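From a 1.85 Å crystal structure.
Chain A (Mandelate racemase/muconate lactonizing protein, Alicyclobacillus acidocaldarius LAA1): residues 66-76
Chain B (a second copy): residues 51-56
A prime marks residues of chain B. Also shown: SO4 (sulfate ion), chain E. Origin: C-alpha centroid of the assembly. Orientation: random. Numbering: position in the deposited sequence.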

# COMPACT_ATOMS: atom_id res chain seq x y z
N VAL A 66 2.18 -10.69 10.61
CA VAL A 66 3.33 -10.04 11.26
C VAL A 66 3.11 -8.59 11.59
O VAL A 66 3.69 -8.07 12.51
N MSE A 67 2.34 -7.90 10.76
CA MSE A 67 1.94 -6.53 11.04
C MSE A 67 1.19 -6.55 12.40
O MSE A 67 1.46 -5.71 13.27
N LEU A 68 0.27 -7.49 12.56
CA LEU A 68 -0.54 -7.50 13.84
C LEU A 68 0.33 -7.82 15.07
O LEU A 68 0.39 -7.07 16.01
N VAL A 69 1.06 -8.92 14.99
CA VAL A 69 1.92 -9.36 16.08
C VAL A 69 2.99 -8.37 16.46
O VAL A 69 3.16 -8.10 17.66
N HIS A 70 3.75 -7.86 15.46
CA HIS A 70 4.96 -7.15 15.79
C HIS A 70 4.80 -5.63 15.76
O HIS A 70 5.71 -4.93 16.21
N HIS A 71 3.66 -5.11 15.27
CA HIS A 71 3.49 -3.68 15.13
C HIS A 71 2.21 -3.06 15.67
O HIS A 71 2.27 -2.09 16.49
N LEU A 72 1.08 -3.59 15.23
CA LEU A 72 -0.21 -3.02 15.59
C LEU A 72 -0.64 -3.39 17.02
O LEU A 72 -0.98 -2.50 17.78
N VAL A 73 -0.55 -4.67 17.38
CA VAL A 73 -0.95 -5.07 18.76
C VAL A 73 -0.10 -4.38 19.82
O VAL A 73 -0.68 -3.84 20.81
N PRO A 74 1.23 -4.26 19.61
CA PRO A 74 2.01 -3.49 20.59
C PRO A 74 1.58 -2.05 20.70
O PRO A 74 1.51 -1.48 21.81
N ARG A 75 1.22 -1.45 19.58
CA ARG A 75 0.81 -0.06 19.57
C ARG A 75 -0.50 0.11 20.29
O ARG A 75 -0.72 1.16 20.94
N PHE A 76 -1.38 -0.88 20.11
CA PHE A 76 -2.72 -0.88 20.73
C PHE A 76 -2.60 -1.07 22.26
O PHE A 76 -3.28 -0.37 22.99
N LEU B 51 11.69 0.28 5.69
CA LEU B 51 12.23 0.66 7.01
C LEU B 51 11.68 -0.28 8.12
O LEU B 51 10.81 -1.07 7.91
N ALA B 52 12.20 -0.19 9.35
CA ALA B 52 11.78 -1.17 10.37
C ALA B 52 10.28 -1.06 10.72
O ALA B 52 9.64 -2.10 11.10
N GLU B 53 9.74 0.17 10.70
CA GLU B 53 8.33 0.44 11.06
C GLU B 53 7.66 1.06 9.86
O GLU B 53 8.33 1.81 9.12
N PRO B 54 6.35 0.80 9.66
CA PRO B 54 5.66 1.32 8.48
C PRO B 54 5.23 2.79 8.68
O PRO B 54 4.06 3.09 8.51
N THR B 55 6.16 3.67 9.00
CA THR B 55 5.85 5.08 9.30
C THR B 55 6.01 6.00 8.13
O THR B 55 5.47 7.12 8.12
N TYR B 56 6.85 5.58 7.19
CA TYR B 56 7.11 6.41 6.01
C TYR B 56 6.38 5.84 4.79
O TYR B 56 5.79 6.62 3.97

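This is a small, mainly polar contact in which one carboxylate from an irregular segment of chain B is gripped by a histidine and an arginine from one helix of chain A, with a small apolar patch beside it. The two stretches together bury 251 Å².

The chain A residues all lie in a helix that runs on past both ends of the stretch. It contains a wider pi-type turn at 68-72 and a kink at Pro74, whose N has no bond to the turn before. Three of its side chains do most of the work: Met67, His71 and Arg75. They are spaced four residues apart, so they share one side of the helix. The chain B stretch has no regular helix or strand.

His71 and Arg75 both have CA-to-CB bonds that point toward chain B. His71 takes chi1 m, with chi2 at -88°. Its ND1 donates a hydrogen bond to Glu53′ OE1, at 2.7 Å between the two atoms. The carboxylate oxygen lies at the ring edge, near the ring plane, where an N-H can reach it. His71 CE1 also comes within 3.3 Å of Ala52′ O. His71 NE2 is hydrogen-bonded elsewhere in the structure.

Arg75 has chi1 m, then t and t, an extended chain that carries the guanidinium out to the same carboxylate. Arg75 NH1 and Arg75 NH2 each donate to Glu53′ OE1, both at 3.0 Å. The oxygen sits near the guanidinium plane, between the two N-H groups, and the pairing is a salt bridge. Arg75 NH1 also donates to His71 O at 3.0 Å, which ties the side chain back to its own helix. Thr55′, with chi1 p, adds a looser contact: its CG2 is 4.2 Å from Arg75 NH2.

Glu53′ starts sideways at CA-to-CB, but its end comes nearer to the helix. Chi1 and chi2 are both m, and chi3 is -26°. OE1 thus accepts three hydrogen bonds from two chain A side chains. Its other oxygen, OE2, accepts a hydrogen bond from water 1, at 2.6 Å between Glu53′ OE2 and the water O. The water O also donates to His70 O at 3.0 Å. It accepts a weak bond from Arg75 NH1, 3.3 Å from NH1 to the water O. It therefore links the glutamate to the helix a second time.

The CA-to-CB bond of Pro54′ points toward chain A, and the ring has a C-gamma endo pucker. It supplies the apolar part. Pro54′ CG lies 4.0 Å from Met67 SE, and Pro54′ CD lies 4.0 Å from His71 ND1. Met67 is selenomethionine. Its CA-to-CB bond is sideways, but chi angles t, p and p bring the end nearer to the proline.

His70, chi1 m, starts sideways and its end leads away from chain B. Its NE2 donates to O3 of a sulfate at 3.0 Å. The ion probably came from the crystallisation liquor.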

# COMPACT_ATOMS: atom_id res chain seq x y z
CB VAL A 66 4.72 -10.23 10.47
CG1 VAL A 66 5.06 -11.70 10.39
CG2 VAL A 66 4.68 -9.63 9.09
CB MSE A 67 1.09 -6.03 9.83
CG MSE A 67 0.54 -4.58 9.87
SE MSE A 67 1.78 -3.14 10.26
CE MSE A 67 3.11 -3.73 9.06
CB LEU A 68 -1.70 -8.49 13.72
CG LEU A 68 -2.80 -7.94 12.81
CD1 LEU A 68 -3.70 -9.08 12.33
CD2 LEU A 68 -3.64 -6.78 13.49
CB VAL A 69 2.55 -10.73 15.71
CG1 VAL A 69 3.65 -11.22 16.75
CG2 VAL A 69 1.47 -11.81 15.46
CB HIS A 70 6.14 -7.65 14.92
CG HIS A 70 6.48 -9.09 15.16
ND1 HIS A 70 7.11 -9.51 16.32
CD2 HIS A 70 6.27 -10.22 14.43
CE1 HIS A 70 7.29 -10.82 16.28
NE2 HIS A 70 6.76 -11.28 15.16
CB HIS A 71 3.65 -3.27 13.66
CG HIS A 71 4.96 -3.70 13.10
ND1 HIS A 71 6.09 -2.91 13.20
CD2 HIS A 71 5.37 -4.91 12.62
CE1 HIS A 71 7.13 -3.57 12.70
NE2 HIS A 71 6.73 -4.79 12.37
CB LEU A 72 -1.30 -3.37 14.56
CG LEU A 72 -1.00 -3.02 13.12
CD1 LEU A 72 -2.34 -3.15 12.34
CD2 LEU A 72 -0.48 -1.60 13.04
CB VAL A 73 -1.13 -6.61 18.91
CG1 VAL A 73 -1.44 -7.02 20.39
CG2 VAL A 73 -2.25 -7.03 18.01
CB PRO A 74 3.43 -3.62 20.07
CG PRO A 74 3.43 -5.01 19.50
CD PRO A 74 2.14 -4.97 18.68
CB ARG A 75 0.68 0.50 18.15
CG ARG A 75 2.04 0.99 17.56
CD ARG A 75 1.73 1.34 16.11
NE ARG A 75 2.88 1.95 15.48
CZ ARG A 75 3.95 1.29 15.03
NH1 ARG A 75 4.05 -0.03 15.18
NH2 ARG A 75 4.96 1.99 14.46
CB PHE A 76 -3.58 -1.95 20.04
CG PHE A 76 -4.92 -2.17 20.68
CD1 PHE A 76 -5.29 -3.48 21.09
CD2 PHE A 76 -5.83 -1.13 20.84
CE1 PHE A 76 -6.50 -3.73 21.64
CE2 PHE A 76 -7.06 -1.36 21.46
CZ PHE A 76 -7.42 -2.67 21.84
CB LEU B 51 11.90 2.12 7.28
CG LEU B 51 12.50 3.15 6.29
CD1 LEU B 51 12.01 4.54 6.65
CD2 LEU B 51 14.04 3.12 6.27
CB ALA B 52 12.65 -0.93 11.66
CB GLU B 53 8.24 1.47 12.21
CG GLU B 53 8.70 0.92 13.57
CD GLU B 53 7.81 -0.24 14.08
OE1 GLU B 53 6.64 -0.35 13.71
OE2 GLU B 53 8.33 -1.13 14.76
CB PRO B 54 4.42 0.44 8.37
CG PRO B 54 4.04 0.19 9.90
CD PRO B 54 5.46 -0.03 10.52
CB THR B 55 6.71 5.62 10.46
OG1 THR B 55 8.07 5.37 10.20
CG2 THR B 55 6.36 4.92 11.74
CB TYR B 56 8.61 6.51 5.80
CG TYR B 56 9.02 7.26 4.56
CD1 TYR B 56 8.84 8.65 4.48
CD2 TYR B 56 9.61 6.59 3.48
CE1 TYR B 56 9.25 9.36 3.33
CE2 TYR B 56 10.04 7.29 2.33
CZ TYR B 56 9.85 8.66 2.28
OH TYR B 56 10.23 9.38 1.17
S SO4 E . 5.47 -15.07 14.31
O1 SO4 E . 4.16 -15.42 14.90
O2 SO4 E . 5.33 -14.26 13.09
O3 SO4 E . 6.24 -14.28 15.28
O4 SO4 E . 6.15 -16.33 13.98
O HOH W 1 6.43 -2.00 16.23